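Sensor protein (Bacillus halodurans, PDB 3O5Y) is a GAF-domain fragment of a two-component sensor histidine kinase, the whole of which probably transfers phosphate from ATP to a protein histidine. Local coordinates at residues H22-F28 / V111-K117; K16-V21 / F129-L133; A65-Q70 / V99-Y103. One frame throughout, in Å; residues are numbered along the deposited sequence.

Interaction 1: residues H22-F28 / V111-K117; sequences HFDRISF and VLSIGRK. With ACT (acetate ion), chain C.
Arg116 and Asp24, the residues that bury most surface against the other segment, fasten one end of an antiparallel pairing in the central sheet of the GAF domain. The extended strands 25-28 and 111-116 run 4.8 Å apart at 167°. Arg25-Gly115 and Ser27-Ser113 are hydrogen-bonded pairs, with Gly115 N to Arg25 O at 2.8 Å and both Ser27 N to Ser113 O and Ser113 N to Ser27 O at 3.0 Å. Ile26-Ile114 and Phe28-Leu112 are non-hydrogen-bonded pairs. Asp24, with phi/psi -114/-30, makes a classic beta bulge with Arg25: Gly115 O accepts from Asp24 N at 3.0 Å and weakly from Arg25 N at 3.4 Å. The m rotamer of Asp24 lets OD1 accept from Lys117 N at 2.6 Å. Arg116, m at chi1 and then extended, clasps His22 O through NE at 2.9 Å and NH2 at 3.0 Å, while its NH1 binds Ile120 O. On the face carrying Ser27, its OG and Arg25 NH1 hold an acetate, probably from crystallisation, at OXT (2.9 and 3.2 Å); Arg25 NH2 also bonds to Ser46 O. Strands 35-42 and 96-103 flank the pair, and helix 6-20 packs on the Ile26 and Leu112 face.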
# COMPACT_ATOMS: atom_id res chain seq x y z
N HIS A 22 -9.00 5.59 -9.85
CA HIS A 22 -8.96 4.31 -10.58
C HIS A 22 -7.93 3.33 -10.00
O HIS A 22 -6.75 3.65 -9.91
CB HIS A 22 -8.66 4.57 -12.07
CG HIS A 22 -8.35 3.34 -12.85
ND1 HIS A 22 -7.41 3.32 -13.86
CD2 HIS A 22 -8.85 2.08 -12.77
CE1 HIS A 22 -7.34 2.09 -14.37
NE2 HIS A 22 -8.20 1.32 -13.72
N PHE A 23 -8.38 2.15 -9.60
CA PHE A 23 -7.49 1.11 -9.11
C PHE A 23 -8.26 -0.19 -9.05
O PHE A 23 -9.49 -0.18 -9.01
CB PHE A 23 -6.95 1.45 -7.71
CG PHE A 23 -7.98 1.34 -6.62
CD1 PHE A 23 -8.86 2.38 -6.37
CD2 PHE A 23 -8.09 0.18 -5.85
CE1 PHE A 23 -9.83 2.29 -5.37
CE2 PHE A 23 -9.06 0.07 -4.85
CZ PHE A 23 -9.92 1.14 -4.60
N ASP A 24 -7.54 -1.30 -8.98
CA ASP A 24 -8.16 -2.60 -8.98
C ASP A 24 -7.94 -3.31 -7.65
O ASP A 24 -8.80 -4.09 -7.22
CB ASP A 24 -7.62 -3.43 -10.14
CG ASP A 24 -7.83 -2.75 -11.49
OD1 ASP A 24 -6.82 -2.43 -12.15
OD2 ASP A 24 -9.00 -2.51 -11.88
N ARG A 25 -6.82 -3.03 -6.98
CA ARG A 25 -6.47 -3.77 -5.78
C ARG A 25 -5.73 -2.87 -4.84
O ARG A 25 -4.89 -2.10 -5.27
CB ARG A 25 -5.58 -4.95 -6.17
CG ARG A 25 -5.51 -6.07 -5.16
CD ARG A 25 -4.31 -5.92 -4.28
NE ARG A 25 -4.16 -7.03 -3.36
CZ ARG A 25 -3.07 -7.22 -2.63
NH1 ARG A 25 -2.05 -6.36 -2.74
NH2 ARG A 25 -2.99 -8.25 -1.79
N ILE A 26 -6.04 -2.96 -3.55
CA ILE A 26 -5.32 -2.19 -2.54
C ILE A 26 -4.99 -3.12 -1.40
O ILE A 26 -5.80 -3.97 -1.04
CB ILE A 26 -6.15 -1.02 -1.96
CG1 ILE A 26 -6.54 -0.05 -3.05
CG2 ILE A 26 -5.36 -0.25 -0.90
CD1 ILE A 26 -6.49 1.41 -2.66
N SER A 27 -3.81 -2.95 -0.83
CA SER A 27 -3.54 -3.60 0.43
C SER A 27 -2.97 -2.57 1.37
O SER A 27 -2.35 -1.60 0.95
CB SER A 27 -2.57 -4.77 0.28
OG SER A 27 -1.30 -4.30 -0.09
N PHE A 28 -3.21 -2.78 2.65
CA PHE A 28 -2.66 -1.90 3.64
C PHE A 28 -1.82 -2.73 4.59
O PHE A 28 -2.22 -3.83 5.00
CB PHE A 28 -3.77 -1.14 4.38
CG PHE A 28 -3.30 -0.52 5.65
CD1 PHE A 28 -2.45 0.58 5.63
CD2 PHE A 28 -3.63 -1.09 6.87
CE1 PHE A 28 -1.96 1.13 6.81
CE2 PHE A 28 -3.15 -0.54 8.07
CZ PHE A 28 -2.31 0.58 8.03
N VAL A 111 2.18 0.96 5.22
CA VAL A 111 2.34 1.11 3.78
C VAL A 111 0.99 0.95 3.12
O VAL A 111 0.18 0.11 3.54
CB VAL A 111 3.38 0.10 3.21
CG1 VAL A 111 3.32 0.01 1.67
CG2 VAL A 111 4.79 0.47 3.65
N LEU A 112 0.73 1.78 2.10
CA LEU A 112 -0.42 1.59 1.21
C LEU A 112 0.08 1.17 -0.17
O LEU A 112 0.93 1.84 -0.77
CB LEU A 112 -1.26 2.86 1.12
CG LEU A 112 -2.61 2.74 0.41
CD1 LEU A 112 -3.57 1.96 1.28
CD2 LEU A 112 -3.19 4.10 0.14
N SER A 113 -0.46 0.06 -0.67
CA SER A 113 -0.03 -0.52 -1.93
C SER A 113 -1.20 -0.51 -2.90
O SER A 113 -2.22 -1.16 -2.64
CB SER A 113 0.41 -1.96 -1.69
OG SER A 113 0.98 -2.49 -2.86
N ILE A 114 -1.09 0.23 -4.00
CA ILE A 114 -2.23 0.37 -4.90
C ILE A 114 -1.88 -0.20 -6.27
O ILE A 114 -0.89 0.23 -6.89
CB ILE A 114 -2.73 1.83 -5.03
CG1 ILE A 114 -2.90 2.47 -3.65
CG2 ILE A 114 -4.05 1.89 -5.81
CD1 ILE A 114 -3.54 3.82 -3.69
N GLY A 115 -2.66 -1.18 -6.69
CA GLY A 115 -2.38 -1.95 -7.88
C GLY A 115 -3.34 -1.62 -9.00
O GLY A 115 -4.52 -1.30 -8.75
N ARG A 116 -2.84 -1.68 -10.23
CA ARG A 116 -3.71 -1.62 -11.41
C ARG A 116 -3.42 -2.80 -12.30
O ARG A 116 -2.26 -3.20 -12.46
CB ARG A 116 -3.52 -0.31 -12.19
CG ARG A 116 -4.05 0.92 -11.49
CD ARG A 116 -3.68 2.19 -12.21
NE ARG A 116 -4.49 3.31 -11.73
CZ ARG A 116 -4.31 4.58 -12.09
NH1 ARG A 116 -3.32 4.89 -12.94
NH2 ARG A 116 -5.09 5.54 -11.60
N LYS A 117 -4.49 -3.35 -12.87
CA LYS A 117 -4.38 -4.47 -13.82
C LYS A 117 -3.91 -3.99 -15.19
O LYS A 117 -3.20 -4.70 -15.88
CB LYS A 117 -5.69 -5.27 -13.92
CG LYS A 117 -6.04 -5.87 -12.58
CD LYS A 117 -7.30 -6.74 -12.57
CE LYS A 117 -7.44 -7.42 -11.17
NZ LYS A 117 -8.38 -8.60 -11.18
C ACT C . 0.63 -7.74 -0.89
O ACT C . 1.80 -8.22 -1.06
OXT ACT C . 0.50 -6.48 -0.87
CH3 ACT C . -0.52 -8.67 -0.71
O HOH W 1 -1.89 -3.77 -4.14

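Interaction 2: residues K16-V21 / F129-L133; sequences KLKLLV and FLEQL
Helical segments 16-20 and 129-133 run nearly antiparallel, at 165°, with axes 12.7 Å apart, so side chains from both helices fill the gap; the nearest CA atoms, of Val21 and Leu130, are 8.6 Å apart. They belong to the N- and C-terminal helices that lie side by side on one face of the GAF sheet. Phe129 (chi1 t), its CA-CB bond pointing toward helix 16-20, brings its ring close: CZ lies 3.5 Å from Leu20 CD1, CD1 4.0 Å from Val21 CG2, and CE1 4.3 Å from Leu17 CD2, which approaches the ring edge. Leu130 (m,t) places CD2 3.6 Å from Leu17 CD2 and packs on Trp122 and on Leu98 and Ile100 of the sheet. One turn after Phe129, Leu133 sets CD1 4.4 Å from Leu17 CD2, and its CD2 lies 4.4 Å from Lys16 NZ. Leu17 thus meets all three residues. The contact is essentially apolar: its cohesion comes from side-chain packing and, as expected, the hydrophobic effect, with the outer edge open to solvent.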
# COMPACT_ATOMS: atom_id res chain seq x y z
N LYS A 16 -13.86 5.41 -0.08
CA LYS A 16 -13.75 6.69 -0.75
C LYS A 16 -12.95 6.53 -2.04
O LYS A 16 -13.30 7.12 -3.08
CB LYS A 16 -13.08 7.73 0.14
CG LYS A 16 -13.86 8.11 1.38
CD LYS A 16 -12.83 8.41 2.47
CE LYS A 16 -13.33 9.28 3.59
NZ LYS A 16 -12.16 9.90 4.31
N LEU A 17 -11.90 5.71 -1.98
CA LEU A 17 -11.03 5.51 -3.13
C LEU A 17 -11.76 4.91 -4.31
O LEU A 17 -11.57 5.33 -5.45
CB LEU A 17 -9.78 4.69 -2.78
CG LEU A 17 -8.76 5.40 -1.88
CD1 LEU A 17 -7.53 4.55 -1.75
CD2 LEU A 17 -8.39 6.78 -2.44
N LYS A 18 -12.63 3.94 -4.03
CA LYS A 18 -13.50 3.38 -5.05
C LYS A 18 -14.19 4.44 -5.94
O LYS A 18 -14.40 4.21 -7.13
CB LYS A 18 -14.55 2.50 -4.38
CG LYS A 18 -14.02 1.16 -3.91
CD LYS A 18 -14.89 0.56 -2.81
CE LYS A 18 -15.88 -0.48 -3.36
NZ LYS A 18 -16.33 -1.44 -2.29
N LEU A 19 -14.49 5.60 -5.36
CA LEU A 19 -15.30 6.61 -6.04
C LEU A 19 -14.48 7.72 -6.65
O LEU A 19 -15.01 8.52 -7.42
CB LEU A 19 -16.30 7.22 -5.04
CG LEU A 19 -17.29 6.22 -4.43
CD1 LEU A 19 -17.95 6.76 -3.19
CD2 LEU A 19 -18.33 5.75 -5.45
N LEU A 20 -13.20 7.77 -6.30
CA LEU A 20 -12.37 8.92 -6.61
C LEU A 20 -11.15 8.62 -7.47
O LEU A 20 -10.65 9.50 -8.20
CB LEU A 20 -11.92 9.57 -5.30
CG LEU A 20 -13.07 10.25 -4.55
CD1 LEU A 20 -12.64 10.65 -3.15
CD2 LEU A 20 -13.56 11.45 -5.33
N VAL A 21 -10.67 7.38 -7.39
CA VAL A 21 -9.39 7.03 -7.96
C VAL A 21 -9.47 5.67 -8.62
O VAL A 21 -9.99 4.73 -8.04
CB VAL A 21 -8.30 7.05 -6.85
CG1 VAL A 21 -7.07 6.35 -7.30
CG2 VAL A 21 -7.96 8.49 -6.49
N PHE A 129 -3.68 13.97 -4.49
CA PHE A 129 -4.85 13.62 -3.70
C PHE A 129 -4.56 12.46 -2.75
O PHE A 129 -4.84 12.55 -1.58
CB PHE A 129 -6.06 13.33 -4.60
CG PHE A 129 -7.26 12.86 -3.84
CD1 PHE A 129 -7.60 11.51 -3.83
CD2 PHE A 129 -8.06 13.77 -3.13
CE1 PHE A 129 -8.71 11.06 -3.13
CE2 PHE A 129 -9.18 13.35 -2.41
CZ PHE A 129 -9.51 11.99 -2.40
N LEU A 130 -3.99 11.37 -3.25
CA LEU A 130 -3.61 10.23 -2.41
C LEU A 130 -2.67 10.57 -1.27
O LEU A 130 -2.84 10.05 -0.16
CB LEU A 130 -2.98 9.12 -3.25
CG LEU A 130 -3.99 8.33 -4.08
CD1 LEU A 130 -3.25 7.43 -5.04
CD2 LEU A 130 -4.95 7.52 -3.20
N GLU A 131 -1.68 11.42 -1.54
CA GLU A 131 -0.66 11.77 -0.55
C GLU A 131 -1.29 12.53 0.63
O GLU A 131 -0.97 12.27 1.80
CB GLU A 131 0.49 12.58 -1.17
N GLN A 132 -2.20 13.44 0.31
CA GLN A 132 -2.88 14.23 1.31
C GLN A 132 -3.79 13.30 2.11
O GLN A 132 -3.78 13.31 3.35
CB GLN A 132 -3.59 15.43 0.64
CG GLN A 132 -4.96 15.84 1.19
CD GLN A 132 -6.10 15.11 0.49
OE1 GLN A 132 -6.13 15.03 -0.74
NE2 GLN A 132 -7.03 14.58 1.26
N LEU A 133 -4.52 12.44 1.41
CA LEU A 133 -5.42 11.48 2.04
C LEU A 133 -4.68 10.51 2.96
O LEU A 133 -5.14 10.24 4.06
CB LEU A 133 -6.21 10.75 0.95
CG LEU A 133 -7.60 10.11 1.07
CD1 LEU A 133 -7.45 8.66 1.40
CD2 LEU A 133 -8.55 10.82 2.05

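Interaction 3: residues A65-Q70 / V99-Y103; sequences ALDQRQ and VIPIY
Helix 61-68, ending in a Schellman motif, approaches strand 96-103 of the GAF domain's antiparallel sheet. Residues 65-68 are helical and residues 99-103 extended; Leu66 CA and Pro101 CA make the closest CA pair, at 5.2 Å. Arg69, the first residue past the helix, has positive phi (56/40); Gln70, in an extended conformation, donates N to Ala65 O at 3.2 Å, and Arg69 N weakly to Leu66 O at 3.4 Å, as the chain turns toward strand 72-75. Along the strand, Val99, Pro101 and Tyr103 direct their CA-CB bonds toward this turn, whereas Ile100 and Ile102 point away, to helix 124-142. Pro101 is the centre of the packing: its CG lies 3.6 Å from Ala65 O, its CB 4.0 Å from Leu66 CD2, and its CD 3.4 Å from Gln70 O. Ala65 CB also meets Val99 CG1 at 3.8 Å. Leu66 (m,t) touches Val111 on the adjacent strand, while Asp67 makes a salt bridge to Arg108, tying the helix to strand 108-116. At the exposed border Tyr103, at chi1 p, lies beneath the Arg69 side chain in a CH-pi contact, Arg69 CG 4.1 Å from the centroid of the Tyr103 ring and 21° off its normal.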
# COMPACT_ATOMS: atom_id res chain seq x y z
N ALA A 65 10.19 1.94 0.27
CA ALA A 65 9.37 3.14 0.37
C ALA A 65 9.42 3.72 1.78
O ALA A 65 9.55 4.93 1.95
CB ALA A 65 7.94 2.83 -0.02
N LEU A 66 9.33 2.85 2.78
CA LEU A 66 9.43 3.26 4.17
C LEU A 66 10.80 3.82 4.50
O LEU A 66 10.88 4.85 5.19
CB LEU A 66 9.11 2.10 5.11
CG LEU A 66 7.66 1.76 5.42
CD1 LEU A 66 7.62 0.49 6.23
CD2 LEU A 66 6.97 2.89 6.18
N ASP A 67 11.87 3.16 4.05
CA ASP A 67 13.23 3.63 4.36
C ASP A 67 13.53 4.97 3.70
O ASP A 67 14.09 5.87 4.32
CB ASP A 67 14.31 2.59 3.98
CG ASP A 67 14.27 1.33 4.85
OD1 ASP A 67 13.84 1.38 6.03
OD2 ASP A 67 14.70 0.25 4.35
N GLN A 68 13.13 5.10 2.43
CA GLN A 68 13.38 6.31 1.63
C GLN A 68 12.43 7.45 2.00
O GLN A 68 12.66 8.60 1.63
CB GLN A 68 13.20 6.03 0.13
CG GLN A 68 14.31 5.23 -0.56
CD GLN A 68 13.98 4.94 -2.04
OE1 GLN A 68 14.08 3.79 -2.50
NE2 GLN A 68 13.59 5.98 -2.79
N ARG A 69 11.35 7.12 2.69
CA ARG A 69 10.29 8.09 2.98
C ARG A 69 9.75 8.73 1.70
O ARG A 69 9.45 9.92 1.64
CB ARG A 69 10.78 9.15 3.98
CG ARG A 69 10.57 8.74 5.43
CD ARG A 69 11.25 9.71 6.38
NE ARG A 69 10.53 9.83 7.65
CZ ARG A 69 10.62 8.97 8.66
NH1 ARG A 69 9.92 9.19 9.78
NH2 ARG A 69 11.40 7.89 8.57
N GLN A 70 9.60 7.89 0.67
CA GLN A 70 9.19 8.35 -0.65
C GLN A 70 8.14 7.42 -1.27
O GLN A 70 8.14 6.21 -1.02
CB GLN A 70 10.42 8.46 -1.55
CG GLN A 70 10.29 9.50 -2.64
CD GLN A 70 11.39 9.40 -3.69
OE1 GLN A 70 11.12 9.24 -4.90
NE2 GLN A 70 12.64 9.49 -3.24
N VAL A 99 3.23 2.46 -4.25
CA VAL A 99 3.52 2.12 -2.88
C VAL A 99 3.70 3.44 -2.12
O VAL A 99 4.65 4.19 -2.33
CB VAL A 99 4.80 1.21 -2.80
CG1 VAL A 99 5.04 0.77 -1.38
CG2 VAL A 99 4.68 -0.01 -3.71
N ILE A 100 2.75 3.74 -1.26
CA ILE A 100 2.81 4.94 -0.48
C ILE A 100 3.13 4.57 0.96
O ILE A 100 2.32 3.92 1.60
CB ILE A 100 1.44 5.67 -0.49
CG1 ILE A 100 1.03 5.97 -1.93
CG2 ILE A 100 1.51 6.95 0.40
CD1 ILE A 100 -0.29 6.74 -2.08
N PRO A 101 4.31 4.99 1.46
CA PRO A 101 4.63 4.76 2.87
C PRO A 101 3.75 5.68 3.73
O PRO A 101 3.58 6.84 3.42
CB PRO A 101 6.09 5.18 2.97
CG PRO A 101 6.25 6.26 1.92
CD PRO A 101 5.28 5.89 0.80
N ILE A 102 3.18 5.13 4.79
CA ILE A 102 2.32 5.93 5.65
C ILE A 102 3.10 6.35 6.88
O ILE A 102 3.52 5.51 7.66
CB ILE A 102 1.09 5.14 6.06
CG1 ILE A 102 0.35 4.68 4.81
CG2 ILE A 102 0.19 6.00 6.91
CD1 ILE A 102 -0.39 3.40 5.07
N TYR A 103 3.35 7.64 7.02
CA TYR A 103 3.99 8.13 8.24
C TYR A 103 3.38 9.37 8.85
O TYR A 103 2.85 10.22 8.16
CB TYR A 103 5.52 8.24 8.13
CG TYR A 103 6.11 9.12 7.05
CD1 TYR A 103 6.92 10.21 7.39
CD2 TYR A 103 5.93 8.82 5.70
CE1 TYR A 103 7.51 11.03 6.38
CE2 TYR A 103 6.51 9.63 4.69
CZ TYR A 103 7.30 10.73 5.04
OH TYR A 103 7.86 11.51 4.05

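How the interactions relate
The three contacts build one GAF domain in layers. Interactions 1 and 3 share the sheet, where strands 108-116 and 96-103 are neighbours: Leu112 O lies 2.7 Å from Ile100 N, a probable hydrogen bond. Interaction 2 packs on the interaction 1 sheet, Ile26 CD1 reaching Leu17 CD1 at 3.4 Å and Ile114 CD1 reaching Leu130 CD1 at 3.9 Å. Ile100 links interactions 2 and 3, its CD1 3.8 Å from Leu130 CB, though their centres are about 17 Å apart. Helices 6-20 and 124-142 thus pack on one sheet face and helix 61-68 on the other; the acetate of interaction 1 is on this second side, also hydrogen-bonded to Tyr62 of helix 61-68.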